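Local coordinates for protein CG5036 (PDB 4IGU) that probably acts through its RGS domain as a GTPase activator of G protein alpha subunits, which it binds, and also as an inhibitor of GDP dissociation, at residues Ala57-Asp60 and Leu61-Glu64. Numbering follows the deposited sequence.
Sequences ACED and LKKE. With NA (sodium ion), chain F.
L61 N reaches A57 O over 3.0 Å in an alpha-helical i to i-4 bond, K62 N repeats it to C58 O with a weak second bond to E59 O, and K63 N then turns to D60 O (3.0 Å), so the spacing tightens from four residues to three as the chain passes into a type I turn, L61-E64. The side chain of K62 leans back over the final helical turn: with CG anti to its own carbonyl carbon (chi1 -71°), CG lies 3.4 Å from C58 O, and CD passes E59 OE2 at 3.9 Å. Carboxylate and ammonium do not pair here; E59 OE2 bonds to Q116 and K62 NZ forms a salt bridge with D113. With an alanine in place of K62, D113 would probably lose its cationic partner, and C58 O the methylene packed beside it, though not its backbone bond. On the exposed side, K63 CB rests 3.4 Å from D60 O, while D60 OD1 and K63 NZ, 4.3 Å apart, stop short of a salt bridge. The backbone carbonyl E64 O binds a sodium ion at 2.9 Å, alongside two waters. Backbone bonds thus shape this stretch, while salt bridges from K62 to D113 and from E64 OE1 to K73 tie it to helices 113-132 and 67-81 of the RGS domain.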
ATOM      1  N   ALA A  57      -5.779   3.252   1.749  1.00 11.85           N
ATOM      2  CA  ALA A  57      -6.715   4.228   2.315  1.00  9.34           C
ATOM      3  C   ALA A  57      -6.769   5.475   1.453  1.00 10.51           C
ATOM      4  O   ALA A  57      -7.836   6.072   1.282  1.00  9.72           O
ATOM      5  CB  ALA A  57      -6.325   4.581   3.760  1.00 11.85           C
ATOM      6  N   CYS A  58      -5.614   5.896   0.937  1.00  9.80           N
ATOM      7  CA  CYS A  58      -5.567   7.018   0.000  1.00 15.04           C
ATOM      8  C   CYS A  58      -6.316   6.741  -1.308  1.00 12.92           C
ATOM      9  O   CYS A  58      -6.995   7.623  -1.825  1.00 12.77           O
ATOM     10  CB  CYS A  58      -4.128   7.420  -0.298  1.00  8.64           C
ATOM     11  SG  CYS A  58      -3.257   8.123   1.143  1.00 11.40           S
ATOM     12  N   GLU A  59      -6.190   5.535  -1.860  1.00 11.83           N
ATOM     13  CA  GLU A  59      -6.940   5.207  -3.080  1.00 11.76           C
ATOM     14  C   GLU A  59      -8.442   5.232  -2.823  1.00 13.28           C
ATOM     15  O   GLU A  59      -9.227   5.684  -3.655  1.00 11.94           O
ATOM     16  CB  GLU A  59      -6.531   3.834  -3.623  1.00 13.92           C
ATOM     17  CG  GLU A  59      -5.109   3.780  -4.161  1.00 10.73           C
ATOM     18  CD  GLU A  59      -4.968   4.571  -5.448  1.00 19.32           C
ATOM     19  OE1 GLU A  59      -5.430   4.057  -6.489  1.00 20.84           O
ATOM     20  OE2 GLU A  59      -4.423   5.707  -5.413  1.00 13.30           O
ATOM     21  N   ASP A  60      -8.847   4.742  -1.661  1.00 10.95           N
ATOM     22  CA  ASP A  60     -10.258   4.731  -1.318  1.00 15.63           C
ATOM     23  C   ASP A  60     -10.784   6.159  -1.145  1.00 17.69           C
ATOM     24  O   ASP A  60     -11.901   6.477  -1.572  1.00 13.41           O
ATOM     25  CB  ASP A  60     -10.463   3.921  -0.044  1.00 15.52           C
ATOM     26  CG  ASP A  60     -11.891   3.921   0.408  1.00 17.72           C
ATOM     27  OD1 ASP A  60     -12.675   3.117  -0.142  1.00 23.82           O
ATOM     28  OD2 ASP A  60     -12.229   4.729   1.305  1.00 21.67           O
ATOM     29  N   LEU A  61      -9.973   7.022  -0.529  1.00 11.19           N
ATOM     30  CA  LEU A  61     -10.365   8.410  -0.311  1.00  9.57           C
ATOM     31  C   LEU A  61     -10.675   9.088  -1.642  1.00 11.34           C
ATOM     32  O   LEU A  61     -11.583   9.926  -1.727  1.00  9.84           O
ATOM     33  CB  LEU A  61      -9.267   9.183   0.426  1.00 11.11           C
ATOM     34  CG  LEU A  61      -9.534  10.677   0.662  1.00 13.73           C
ATOM     35  CD1 LEU A  61     -10.660  10.888   1.686  1.00 11.42           C
ATOM     36  CD2 LEU A  61      -8.257  11.440   1.082  1.00 13.80           C
ATOM     37  N   LYS A  62      -9.952   8.699  -2.689  1.00 11.31           N
ATOM     38  CA  LYS A  62     -10.104   9.364  -3.985  1.00 10.58           C
ATOM     39  C   LYS A  62     -11.480   9.148  -4.599  1.00 13.09           C
ATOM     40  O   LYS A  62     -11.917   9.916  -5.468  1.00 10.28           O
ATOM     41  CB  LYS A  62      -8.977   8.962  -4.947  1.00 11.81           C
ATOM     42  CG  LYS A  62      -7.617   9.562  -4.545  1.00 11.55           C
ATOM     43  CD  LYS A  62      -6.467   9.084  -5.416  1.00 16.31           C
ATOM     44  CE  LYS A  62      -5.140   9.706  -4.969  1.00 22.49           C
ATOM     45  NZ  LYS A  62      -5.107  11.190  -5.207  1.00 22.90           N
ATOM     46  N   LYS A  63     -12.171   8.116  -4.126  1.00 10.34           N
ATOM     47  CA  LYS A  63     -13.487   7.794  -4.641  1.00 11.93           C
ATOM     48  C   LYS A  63     -14.539   8.734  -4.080  1.00 15.37           C
ATOM     49  O   LYS A  63     -15.591   8.914  -4.693  1.00 16.51           O
ATOM     50  CB  LYS A  63     -13.842   6.341  -4.329  1.00 15.72           C
ATOM     51  CG  LYS A  63     -12.913   5.340  -5.010  1.00 15.51           C
ATOM     52  CD  LYS A  63     -13.024   3.961  -4.385  1.00 24.93           C
ATOM     53  CE  LYS A  63     -14.437   3.419  -4.482  1.00 27.05           C
ATOM     54  NZ  LYS A  63     -14.542   2.038  -3.889  1.00 35.47           N
ATOM     55  N   GLU A  64     -14.241   9.362  -2.941  1.00 12.33           N
ATOM     56  CA  GLU A  64     -15.220  10.226  -2.271  1.00 12.33           C
ATOM     57  C   GLU A  64     -15.466  11.574  -2.981  1.00 12.35           C
ATOM     58  O   GLU A  64     -14.543  12.343  -3.207  1.00 13.32           O
ATOM     59  CB  GLU A  64     -14.805  10.462  -0.817  1.00 11.52           C
ATOM     60  CG  GLU A  64     -15.841  11.215  -0.012  1.00 12.63           C
ATOM     61  CD  GLU A  64     -17.204  10.549  -0.080  1.00 14.73           C
ATOM     62  OE1 GLU A  64     -17.308   9.403   0.400  1.00 12.09           O
ATOM     63  OE2 GLU A  64     -18.165  11.170  -0.611  1.00  9.72           O
TER
HETATM   64 NA    NA F 204     -13.925  15.017  -3.989  1.00 25.67          NA
HETATM   65  O   HOH W   1     -12.139  16.935  -3.043  1.00 13.09           O
HETATM   66  O   HOH W   2     -15.481  16.807  -4.235  1.00 26.29           O